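Local coordinates for protein chromosome-partitioning ATPase Soj (Thermus thermophilus, PDB 1WCV) that hydrolyses ATP and, when ATP-bound, binds double-stranded DNA cooperatively as nucleoprotein filaments, probably in the service of chromosome partitioning, at residues T23-L34 / A232-M243; V55-L65 / L82-A92. All coordinates share one frame; numbering follows the deposited sequence.

Contact 1: residues T23-L34 / A232-M243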
loop_
_atom_site.group_PDB
_atom_site.type_symbol
_atom_site.label_atom_id
_atom_site.label_comp_id
_atom_site.label_asym_id
_atom_site.label_seq_id
_atom_site.Cartn_x
_atom_site.Cartn_y
_atom_site.Cartn_z
ATOM N N THR A 23 -12.018 7.119 -8.897
ATOM C CA THR A 23 -11.739 6.998 -7.474
ATOM C C THR A 23 -12.981 7.321 -6.650
ATOM O O THR A 23 -13.268 6.633 -5.672
ATOM C CB THR A 23 -10.594 7.924 -7.038
ATOM O OG1 THR A 23 -9.383 7.508 -7.676
ATOM C CG2 THR A 23 -10.417 7.887 -5.539
ATOM N N ALA A 24 -13.713 8.362 -7.042
ATOM C CA ALA A 24 -14.923 8.742 -6.304
ATOM C C ALA A 24 -15.933 7.598 -6.335
ATOM O O ALA A 24 -16.514 7.239 -5.313
ATOM C CB ALA A 24 -15.551 9.993 -6.920
ATOM N N ILE A 25 -16.129 7.035 -7.520
ATOM C CA ILE A 25 -17.077 5.944 -7.703
ATOM C C ILE A 25 -16.711 4.695 -6.916
ATOM O O ILE A 25 -17.530 4.148 -6.173
ATOM C CB ILE A 25 -17.182 5.525 -9.193
ATOM C CG1 ILE A 25 -17.826 6.643 -10.023
ATOM C CG2 ILE A 25 -17.950 4.205 -9.315
ATOM C CD1 ILE A 25 -19.169 7.075 -9.534
ATOM N N ASN A 26 -15.473 4.247 -7.077
ATOM C CA ASN A 26 -15.058 3.020 -6.428
ATOM C C ASN A 26 -14.734 3.108 -4.960
ATOM O O ASN A 26 -14.852 2.108 -4.252
ATOM C CB ASN A 26 -13.916 2.387 -7.216
ATOM C CG ASN A 26 -14.372 1.909 -8.582
ATOM O OD1 ASN A 26 -15.341 1.151 -8.691
ATOM N ND2 ASN A 26 -13.690 2.351 -9.630
ATOM N N LEU A 27 -14.346 4.291 -4.490
ATOM C CA LEU A 27 -14.072 4.465 -3.069
ATOM C C LEU A 27 -15.440 4.331 -2.396
ATOM O O LEU A 27 -15.586 3.700 -1.350
ATOM C CB LEU A 27 -13.517 5.863 -2.791
ATOM C CG LEU A 27 -12.381 6.064 -1.784
ATOM C CD1 LEU A 27 -12.513 7.468 -1.216
ATOM C CD2 LEU A 27 -12.422 5.032 -0.661
ATOM N N ALA A 28 -16.448 4.933 -3.019
ATOM C CA ALA A 28 -17.799 4.886 -2.488
ATOM C C ALA A 28 -18.309 3.452 -2.466
ATOM O O ALA A 28 -18.933 3.025 -1.500
ATOM C CB ALA A 28 -18.722 5.756 -3.330
ATOM N N ALA A 29 -18.031 2.711 -3.531
ATOM C CA ALA A 29 -18.486 1.328 -3.637
ATOM C C ALA A 29 -17.909 0.449 -2.544
ATOM O O ALA A 29 -18.615 -0.384 -1.964
ATOM C CB ALA A 29 -18.130 0.759 -5.001
ATOM N N TYR A 30 -16.624 0.625 -2.254
ATOM C CA TYR A 30 -16.004 -0.189 -1.226
ATOM C C TYR A 30 -16.221 0.296 0.192
ATOM O O TYR A 30 -16.211 -0.505 1.121
ATOM C CB TYR A 30 -14.522 -0.382 -1.536
ATOM C CG TYR A 30 -14.339 -1.352 -2.680
ATOM C CD1 TYR A 30 -14.541 -2.720 -2.493
ATOM C CD2 TYR A 30 -14.042 -0.903 -3.960
ATOM C CE1 TYR A 30 -14.459 -3.614 -3.557
ATOM C CE2 TYR A 30 -13.958 -1.786 -5.035
ATOM C CZ TYR A 30 -14.170 -3.143 -4.824
ATOM O OH TYR A 30 -14.101 -4.011 -5.885
ATOM N N LEU A 31 -16.421 1.597 0.380
ATOM C CA LEU A 31 -16.684 2.085 1.727
ATOM C C LEU A 31 -18.074 1.553 2.105
ATOM O O LEU A 31 -18.345 1.245 3.263
ATOM C CB LEU A 31 -16.649 3.619 1.761
ATOM C CG LEU A 31 -15.257 4.267 1.688
ATOM C CD1 LEU A 31 -15.409 5.780 1.578
ATOM C CD2 LEU A 31 -14.435 3.905 2.920
ATOM N N ALA A 32 -18.950 1.433 1.110
ATOM C CA ALA A 32 -20.296 0.912 1.352
ATOM C C ALA A 32 -20.194 -0.549 1.783
ATOM O O ALA A 32 -20.867 -0.982 2.717
ATOM C CB ALA A 32 -21.131 1.007 0.096
ATOM N N ARG A 33 -19.349 -1.305 1.094
ATOM C CA ARG A 33 -19.167 -2.716 1.409
ATOM C C ARG A 33 -18.501 -2.929 2.763
ATOM O O ARG A 33 -18.489 -4.042 3.285
ATOM C CB ARG A 33 -18.378 -3.405 0.291
ATOM C CG ARG A 33 -19.202 -3.591 -0.991
ATOM C CD ARG A 33 -18.359 -4.108 -2.150
ATOM N NE ARG A 33 -19.175 -4.508 -3.300
ATOM C CZ ARG A 33 -19.845 -3.671 -4.089
ATOM N NH1 ARG A 33 -19.808 -2.359 -3.872
ATOM N NH2 ARG A 33 -20.559 -4.153 -5.102
ATOM N N LEU A 34 -17.952 -1.863 3.336
ATOM C CA LEU A 34 -17.329 -1.949 4.650
ATOM C C LEU A 34 -18.403 -1.731 5.711
ATOM O O LEU A 34 -18.116 -1.716 6.906
ATOM C CB LEU A 34 -16.231 -0.896 4.810
ATOM C CG LEU A 34 -14.895 -1.198 4.131
ATOM C CD1 LEU A 34 -13.912 -0.063 4.401
ATOM C CD2 LEU A 34 -14.344 -2.513 4.663
ATOM N N ALA A 232 -9.993 -3.601 -8.710
ATOM C CA ALA A 232 -10.966 -3.891 -7.667
ATOM C C ALA A 232 -10.226 -4.172 -6.359
ATOM O O ALA A 232 -10.595 -3.652 -5.304
ATOM C CB ALA A 232 -11.831 -5.096 -8.069
ATOM N N HIS A 233 -9.176 -4.991 -6.418
ATOM C CA HIS A 233 -8.426 -5.306 -5.201
ATOM C C HIS A 233 -7.777 -4.041 -4.631
ATOM O O HIS A 233 -7.729 -3.849 -3.418
ATOM C CB HIS A 233 -7.345 -6.357 -5.486
ATOM C CG HIS A 233 -7.883 -7.714 -5.825
ATOM N ND1 HIS A 233 -8.532 -8.512 -4.904
ATOM C CD2 HIS A 233 -7.886 -8.406 -6.990
ATOM C CE1 HIS A 233 -8.912 -9.635 -5.489
ATOM N NE2 HIS A 233 -8.533 -9.595 -6.754
ATOM N N ALA A 234 -7.282 -3.175 -5.508
ATOM C CA ALA A 234 -6.654 -1.937 -5.051
ATOM C C ALA A 234 -7.670 -0.992 -4.399
ATOM O O ALA A 234 -7.398 -0.420 -3.341
ATOM C CB ALA A 234 -5.946 -1.245 -6.212
ATOM N N TYR A 235 -8.844 -0.822 -5.006
ATOM C CA TYR A 235 -9.835 0.061 -4.394
ATOM C C TYR A 235 -10.386 -0.498 -3.087
ATOM O O TYR A 235 -10.773 0.259 -2.199
ATOM C CB TYR A 235 -10.966 0.391 -5.377
ATOM C CG TYR A 235 -10.615 1.585 -6.235
ATOM C CD1 TYR A 235 -10.391 2.833 -5.655
ATOM C CD2 TYR A 235 -10.454 1.463 -7.615
ATOM C CE1 TYR A 235 -10.005 3.926 -6.432
ATOM C CE2 TYR A 235 -10.074 2.545 -8.399
ATOM C CZ TYR A 235 -9.846 3.769 -7.803
ATOM O OH TYR A 235 -9.432 4.829 -8.573
ATOM N N ARG A 236 -10.416 -1.822 -2.958
ATOM C CA ARG A 236 -10.883 -2.435 -1.721
ATOM C C ARG A 236 -9.883 -2.059 -0.626
ATOM O O ARG A 236 -10.258 -1.658 0.476
ATOM C CB ARG A 236 -10.947 -3.962 -1.880
ATOM C CG ARG A 236 -11.239 -4.763 -0.598
ATOM C CD ARG A 236 -12.574 -4.392 0.024
ATOM N NE ARG A 236 -12.827 -5.065 1.302
ATOM C CZ ARG A 236 -13.192 -6.340 1.434
ATOM N NH1 ARG A 236 -13.353 -7.108 0.366
ATOM N NH2 ARG A 236 -13.412 -6.844 2.641
ATOM N N ARG A 237 -8.600 -2.166 -0.958
ATOM C CA ARG A 237 -7.538 -1.857 -0.011
ATOM C C ARG A 237 -7.504 -0.357 0.296
ATOM O O ARG A 237 -7.273 0.045 1.436
ATOM C CB ARG A 237 -6.202 -2.345 -0.579
ATOM C CG ARG A 237 -5.022 -2.277 0.378
ATOM C CD ARG A 237 -3.836 -3.061 -0.188
ATOM N NE ARG A 237 -4.158 -4.483 -0.338
ATOM C CZ ARG A 237 -4.180 -5.143 -1.495
ATOM N NH1 ARG A 237 -3.896 -4.527 -2.638
ATOM N NH2 ARG A 237 -4.494 -6.424 -1.512
ATOM N N LEU A 238 -7.755 0.472 -0.715
ATOM C CA LEU A 238 -7.758 1.913 -0.502
ATOM C C LEU A 238 -8.827 2.317 0.506
ATOM O O LEU A 238 -8.590 3.174 1.352
ATOM C CB LEU A 238 -8.011 2.657 -1.812
ATOM C CG LEU A 238 -8.056 4.183 -1.664
ATOM C CD1 LEU A 238 -6.707 4.687 -1.163
ATOM C CD2 LEU A 238 -8.394 4.817 -3.000
ATOM N N ALA A 239 -10.006 1.712 0.413
ATOM C CA ALA A 239 -11.081 2.039 1.342
ATOM C C ALA A 239 -10.595 1.785 2.768
ATOM O O ALA A 239 -10.908 2.541 3.688
ATOM C CB ALA A 239 -12.327 1.203 1.036
ATOM N N GLU A 240 -9.815 0.722 2.945
ATOM C CA GLU A 240 -9.275 0.397 4.263
ATOM C C GLU A 240 -8.236 1.440 4.683
ATOM O O GLU A 240 -8.196 1.862 5.838
ATOM C CB GLU A 240 -8.624 -0.995 4.248
ATOM C CG GLU A 240 -9.601 -2.148 4.074
ATOM C CD GLU A 240 -8.907 -3.500 4.013
ATOM O OE1 GLU A 240 -8.120 -3.733 3.073
ATOM O OE2 GLU A 240 -9.143 -4.333 4.911
ATOM N N GLU A 241 -7.397 1.865 3.742
ATOM C CA GLU A 241 -6.376 2.840 4.066
ATOM C C GLU A 241 -7.025 4.190 4.355
ATOM O O GLU A 241 -6.594 4.920 5.249
ATOM C CB GLU A 241 -5.346 2.956 2.933
ATOM C CG GLU A 241 -4.033 3.564 3.423
ATOM C CD GLU A 241 -2.982 3.692 2.347
ATOM O OE1 GLU A 241 -3.180 3.151 1.234
ATOM O OE2 GLU A 241 -1.948 4.334 2.631
ATOM N N VAL A 242 -8.073 4.518 3.606
ATOM C CA VAL A 242 -8.775 5.766 3.845
ATOM C C VAL A 242 -9.430 5.728 5.229
ATOM O O VAL A 242 -9.337 6.693 5.985
ATOM C CB VAL A 242 -9.850 6.027 2.764
ATOM C CG1 VAL A 242 -10.855 7.082 3.265
ATOM C CG2 VAL A 242 -9.178 6.521 1.476
ATOM N N MET A 243 -10.082 4.620 5.579
ATOM C CA MET A 243 -10.705 4.552 6.904
ATOM C C MET A 243 -9.660 4.649 8.012
ATOM O O MET A 243 -9.913 5.233 9.062
ATOM C CB MET A 243 -11.516 3.267 7.083
ATOM C CG MET A 243 -12.890 3.300 6.439
ATOM S SD MET A 243 -13.793 4.870 6.691
ATOM C CE MET A 243 -13.839 5.023 8.516
#
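Ala232 opens the packing of helix 230-246 against helix 18-33, the helix that follows the P-loop in this ParA-type ATPase; the axes of 23-33 and 232-243 cross at -70° and approach to 8.5 Å. Ala232 CB lies 3.3 Å from Tyr30 OH. Tyr235 comes next and reaches across to the start of the segment 23-34 as a knob among Thr23, Asn26, Leu27 and Tyr30. One face of its ring takes Asn26 CB in a CH-pi contact, 3.7 Å from the centroid, while Thr23 OG1 lies in the ring plane at the edge, beside the hydroxyl. The Asn26 amide is tilted against the same ring, ND2 near Tyr235 CE2, while OD1 accepts from Ile222 N. Tyr30 is the answering knob, held among Ala232, Tyr235, Arg236 and Ala239. Its CG stands anti to its carbonyl carbon (chi1 -74°), which sets the ring across the Tyr235 side chain at about a right angle, with CD2 3.6 Å from Tyr235 CB. Arg236 lies over one face of the Tyr30 ring, through CA and CB, and its bend at chi2 (60°) brings CD to 3.6 Å from Tyr30 CD1, with the guanidinium nearly parallel to the ring. Cut back to alanine, Tyr30 would probably leave a gap between Ala232 and Ala239 and the aliphatic part of Arg236 without the ring it lies on. Facing outward, Arg237 forms a salt bridge with Glu190 of the second subunit. Ala239, small enough for close approach, receives Tyr30 CB, Leu31 CD2 and Leu34 CD1 on its methyl. Val242 meets Leu27 through CG2, and Met243 rests CG and SD on Leu31. Thr23 OG1, hydrogen-bonded to Gly19 O of the P-loop, lies 2.8 Å from Tyr235 OH.

Contact 2: residues V55-L65 / L82-A92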
loop_
_atom_site.group_PDB
_atom_site.type_symbol
_atom_site.label_atom_id
_atom_site.label_comp_id
_atom_site.label_asym_id
_atom_site.label_seq_id
_atom_site.Cartn_x
_atom_site.Cartn_y
_atom_site.Cartn_z
ATOM N N VAL A 55 -26.608 6.362 -14.206
ATOM C CA VAL A 55 -27.760 7.130 -13.760
ATOM C C VAL A 55 -28.117 8.219 -14.762
ATOM O O VAL A 55 -27.244 8.818 -15.391
ATOM C CB VAL A 55 -27.505 7.764 -12.376
ATOM C CG1 VAL A 55 -28.674 8.656 -11.977
ATOM C CG2 VAL A 55 -27.303 6.666 -11.343
ATOM N N ARG A 56 -29.414 8.459 -14.907
ATOM C CA ARG A 56 -29.923 9.464 -15.828
ATOM C C ARG A 56 -31.117 10.151 -15.174
ATOM O O ARG A 56 -32.258 9.724 -15.346
ATOM C CB ARG A 56 -30.345 8.793 -17.137
ATOM C CG ARG A 56 -30.918 9.733 -18.182
ATOM C CD ARG A 56 -31.309 8.969 -19.439
ATOM N NE ARG A 56 -31.901 9.834 -20.457
ATOM C CZ ARG A 56 -33.043 10.498 -20.306
ATOM N NH1 ARG A 56 -33.502 11.261 -21.289
ATOM N NH2 ARG A 56 -33.727 10.401 -19.173
ATOM N N ALA A 57 -30.845 11.209 -14.416
ATOM C CA ALA A 57 -31.896 11.945 -13.725
ATOM C C ALA A 57 -31.979 13.389 -14.199
ATOM O O ALA A 57 -31.047 13.908 -14.810
ATOM C CB ALA A 57 -31.655 11.906 -12.221
ATOM N N GLU A 58 -33.105 14.033 -13.913
ATOM C CA GLU A 58 -33.310 15.419 -14.307
ATOM C C GLU A 58 -33.319 16.289 -13.055
ATOM O O GLU A 58 -33.476 17.506 -13.124
ATOM C CB GLU A 58 -34.629 15.561 -15.072
ATOM C CG GLU A 58 -34.789 16.891 -15.798
ATOM C CD GLU A 58 -35.989 16.912 -16.731
ATOM O OE1 GLU A 58 -36.217 17.952 -17.384
ATOM O OE2 GLU A 58 -36.702 15.888 -16.811
ATOM N N ARG A 59 -33.149 15.639 -11.911
ATOM C CA ARG A 59 -33.115 16.316 -10.623
ATOM C C ARG A 59 -31.786 15.972 -9.961
ATOM O O ARG A 59 -31.415 14.801 -9.882
ATOM C CB ARG A 59 -34.277 15.845 -9.746
ATOM C CG ARG A 59 -35.652 16.225 -10.278
ATOM C CD ARG A 59 -36.759 15.492 -9.537
ATOM N NE ARG A 59 -36.733 15.737 -8.097
ATOM C CZ ARG A 59 -36.910 16.929 -7.535
ATOM N NH1 ARG A 59 -36.868 17.054 -6.215
ATOM N NH2 ARG A 59 -37.129 17.996 -8.292
ATOM N N GLY A 60 -31.070 16.988 -9.492
ATOM C CA GLY A 60 -29.787 16.737 -8.863
ATOM C C GLY A 60 -29.383 17.705 -7.768
ATOM O O GLY A 60 -30.223 18.271 -7.064
ATOM N N VAL A 61 -28.073 17.890 -7.629
ATOM C CA VAL A 61 -27.512 18.774 -6.618
ATOM C C VAL A 61 -27.969 20.222 -6.766
ATOM O O VAL A 61 -28.026 20.961 -5.782
ATOM C CB VAL A 61 -25.969 18.730 -6.652
ATOM C CG1 VAL A 61 -25.485 17.333 -6.318
ATOM C CG2 VAL A 61 -25.469 19.132 -8.022
ATOM N N TYR A 62 -28.291 20.629 -7.989
ATOM C CA TYR A 62 -28.737 21.999 -8.219
ATOM C C TYR A 62 -30.007 22.270 -7.433
ATOM O O TYR A 62 -30.169 23.340 -6.847
ATOM C CB TYR A 62 -29.000 22.243 -9.707
ATOM C CG TYR A 62 -29.356 23.682 -10.038
ATOM C CD1 TYR A 62 -30.598 24.220 -9.691
ATOM C CD2 TYR A 62 -28.447 24.506 -10.700
ATOM C CE1 TYR A 62 -30.928 25.544 -10.001
ATOM C CE2 TYR A 62 -28.764 25.828 -11.014
ATOM C CZ TYR A 62 -30.001 26.342 -10.664
ATOM O OH TYR A 62 -30.312 27.646 -10.991
ATOM N N HIS A 63 -30.906 21.293 -7.426
ATOM C CA HIS A 63 -32.164 21.414 -6.711
ATOM C C HIS A 63 -31.933 21.388 -5.207
ATOM O O HIS A 63 -32.712 21.952 -4.439
ATOM C CB HIS A 63 -33.098 20.287 -7.133
ATOM C CG HIS A 63 -33.382 20.270 -8.601
ATOM N ND1 HIS A 63 -34.102 21.262 -9.231
ATOM C CD2 HIS A 63 -33.011 19.402 -9.571
ATOM C CE1 HIS A 63 -34.161 21.007 -10.526
ATOM N NE2 HIS A 63 -33.507 19.884 -10.759
ATOM N N LEU A 64 -30.855 20.731 -4.789
ATOM C CA LEU A 64 -30.519 20.661 -3.374
ATOM C C LEU A 64 -30.190 22.076 -2.919
ATOM O O LEU A 64 -30.626 22.522 -1.859
ATOM C CB LEU A 64 -29.304 19.762 -3.151
ATOM C CG LEU A 64 -28.893 19.592 -1.689
ATOM C CD1 LEU A 64 -29.926 18.730 -0.971
ATOM C CD2 LEU A 64 -27.517 18.951 -1.614
ATOM N N LEU A 65 -29.403 22.773 -3.732
ATOM C CA LEU A 65 -29.019 24.146 -3.439
ATOM C C LEU A 65 -30.234 25.014 -3.728
ATOM O O LEU A 65 -30.355 26.128 -3.223
ATOM C CB LEU A 65 -27.860 24.576 -4.341
ATOM C CG LEU A 65 -26.593 23.721 -4.271
ATOM C CD1 LEU A 65 -25.658 24.095 -5.411
ATOM C CD2 LEU A 65 -25.924 23.910 -2.923
ATOM N N LEU A 82 -26.414 8.125 -4.402
ATOM C CA LEU A 82 -25.833 9.142 -5.275
ATOM C C LEU A 82 -26.743 10.356 -5.437
ATOM O O LEU A 82 -27.935 10.217 -5.708
ATOM C CB LEU A 82 -25.566 8.566 -6.666
ATOM C CG LEU A 82 -25.269 9.611 -7.752
ATOM C CD1 LEU A 82 -23.804 10.063 -7.662
ATOM C CD2 LEU A 82 -25.561 9.030 -9.121
ATOM N N LEU A 83 -26.176 11.544 -5.253
ATOM C CA LEU A 83 -26.914 12.786 -5.453
ATOM C C LEU A 83 -26.341 13.202 -6.806
ATOM O O LEU A 83 -25.279 13.812 -6.882
ATOM C CB LEU A 83 -26.558 13.812 -4.378
ATOM C CG LEU A 83 -27.637 14.856 -4.076
ATOM C CD1 LEU A 83 -27.029 15.982 -3.262
ATOM C CD2 LEU A 83 -28.225 15.403 -5.368
ATOM N N PRO A 84 -27.031 12.839 -7.895
ATOM C CA PRO A 84 -26.622 13.134 -9.267
ATOM C C PRO A 84 -26.452 14.585 -9.687
ATOM O O PRO A 84 -26.908 15.513 -9.018
ATOM C CB PRO A 84 -27.687 12.422 -10.095
ATOM C CG PRO A 84 -28.892 12.564 -9.252
ATOM C CD PRO A 84 -28.374 12.230 -7.879
ATOM N N ALA A 85 -25.770 14.752 -10.813
ATOM C CA ALA A 85 -25.521 16.057 -11.396
ATOM C C ALA A 85 -26.184 16.046 -12.763
ATOM O O ALA A 85 -26.284 14.997 -13.406
ATOM C CB ALA A 85 -24.022 16.298 -11.535
ATOM N N THR A 86 -26.645 17.213 -13.196
ATOM C CA THR A 86 -27.313 17.361 -14.484
ATOM C C THR A 86 -26.738 18.588 -15.185
ATOM O O THR A 86 -26.003 19.368 -14.578
ATOM C CB THR A 86 -28.828 17.591 -14.296
ATOM O OG1 THR A 86 -29.034 18.727 -13.445
ATOM C CG2 THR A 86 -29.483 16.380 -13.659
ATOM N N PRO A 87 -27.052 18.769 -16.479
ATOM C CA PRO A 87 -26.531 19.939 -17.193
ATOM C C PRO A 87 -27.160 21.218 -16.645
ATOM O O PRO A 87 -26.981 22.308 -17.191
ATOM C CB PRO A 87 -26.922 19.658 -18.643
ATOM C CG PRO A 87 -28.167 18.835 -18.507
ATOM C CD PRO A 87 -27.803 17.888 -17.389
ATOM N N ASP A 88 -27.897 21.062 -15.551
ATOM C CA ASP A 88 -28.580 22.164 -14.876
ATOM C C ASP A 88 -27.672 22.757 -13.803
ATOM O O ASP A 88 -27.809 23.924 -13.433
ATOM C CB ASP A 88 -29.861 21.636 -14.224
ATOM C CG ASP A 88 -30.653 22.717 -13.516
ATOM O OD1 ASP A 88 -31.133 23.648 -14.199
ATOM O OD2 ASP A 88 -30.790 22.640 -12.275
ATOM N N LEU A 89 -26.747 21.938 -13.311
ATOM C CA LEU A 89 -25.811 22.351 -12.273
ATOM C C LEU A 89 -25.089 23.641 -12.645
ATOM O O LEU A 89 -24.817 24.487 -11.792
ATOM C CB LEU A 89 -24.784 21.249 -12.037
ATOM C CG LEU A 89 -24.500 20.899 -10.577
ATOM C CD1 LEU A 89 -23.388 19.855 -10.525
ATOM C CD2 LEU A 89 -24.111 22.152 -9.802
ATOM N N VAL A 90 -24.777 23.781 -13.927
ATOM C CA VAL A 90 -24.084 24.969 -14.423
ATOM C C VAL A 90 -24.656 26.313 -13.933
ATOM O O VAL A 90 -23.878 27.256 -13.643
ATOM C CB VAL A 90 -24.023 24.919 -15.973
ATOM C CG1 VAL A 90 -23.727 26.266 -16.536
ATOM C CG2 VAL A 90 -22.974 23.915 -16.392
ATOM N N GLY A 91 -25.994 26.411 -13.894
ATOM C CA GLY A 91 -26.681 27.611 -13.406
ATOM C C GLY A 91 -26.112 28.089 -12.075
ATOM O O GLY A 91 -25.438 29.135 -12.026
ATOM N N ALA A 92 -26.266 27.298 -11.011
ATOM C CA ALA A 92 -25.792 27.667 -9.670
ATOM C C ALA A 92 -24.351 28.194 -9.558
ATOM O O ALA A 92 -24.081 29.018 -8.651
ATOM C CB ALA A 92 -26.012 26.489 -8.699
HETATM O O HOH W 1 -28.221 19.328 -10.894
#
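Val61 and Leu83 slant across each other where the start of helix 61-65 meets the end of strand 80-83, near the edge of the P-loop ATPase sheet, one strand in from 75-77. Val61 CG1, anti to the carbonyl carbon (chi1 -63°), packs against Leu83 CD2, and Leu64 crosses Leu83 at about a right angle, bringing CD2 to 3.4 Å from Leu83 CD1, tighter than usual. That torsion leaves Val61 CG2 between the backbone N and the carbonyl carbon, pressed on Leu89 CG and CD1. Val55 and Leu82 meet tip to tip, CG2 to CD2 at 3.7 Å, while Ala57 CB faces Pro84 CG. Tyr62, CG anti to the backbone N (chi1 -175°), turns its ring edge to the start of helix 89-96: Leu89 and Gly91 sit at that edge, and Ala92 CB lies 3.7 Å from Tyr62 CE2; several approaches here are too short in the model and remain doubtful. One direct backbone bond joins the segments, Val61 N to Pro84 O, 3.0 Å, nearly in line with the carbonyl. A water linking Tyr62 N to Thr86 OG1 adds a second bridge. Polar ties are thus few, and fit rests mainly on apolar branches, with Arg59 O buried without a partner in the model.

Overall arrangement
Contact 1 lies in the interior, its centre about 11 Å from that of the chain, whereas contact 2, its centre about 17 Å from the same point, is only partly buried and sits toward the 75-77 edge of the sheet. Their centres are 25 Å apart, their nearest atoms about 6 Å. They share no helix or strand: contact 1 packs two long helices, one leading out of the nucleotide loop, while contact 2 joins a loop and short helix to a strand end, the turn after it and the start of helix 89-96. Contact 1 relies on interlocking tyrosines, contact 2 on aliphatic branches with a backbone bond and a water. Contact 2 is nested within the loop contact 1 closes.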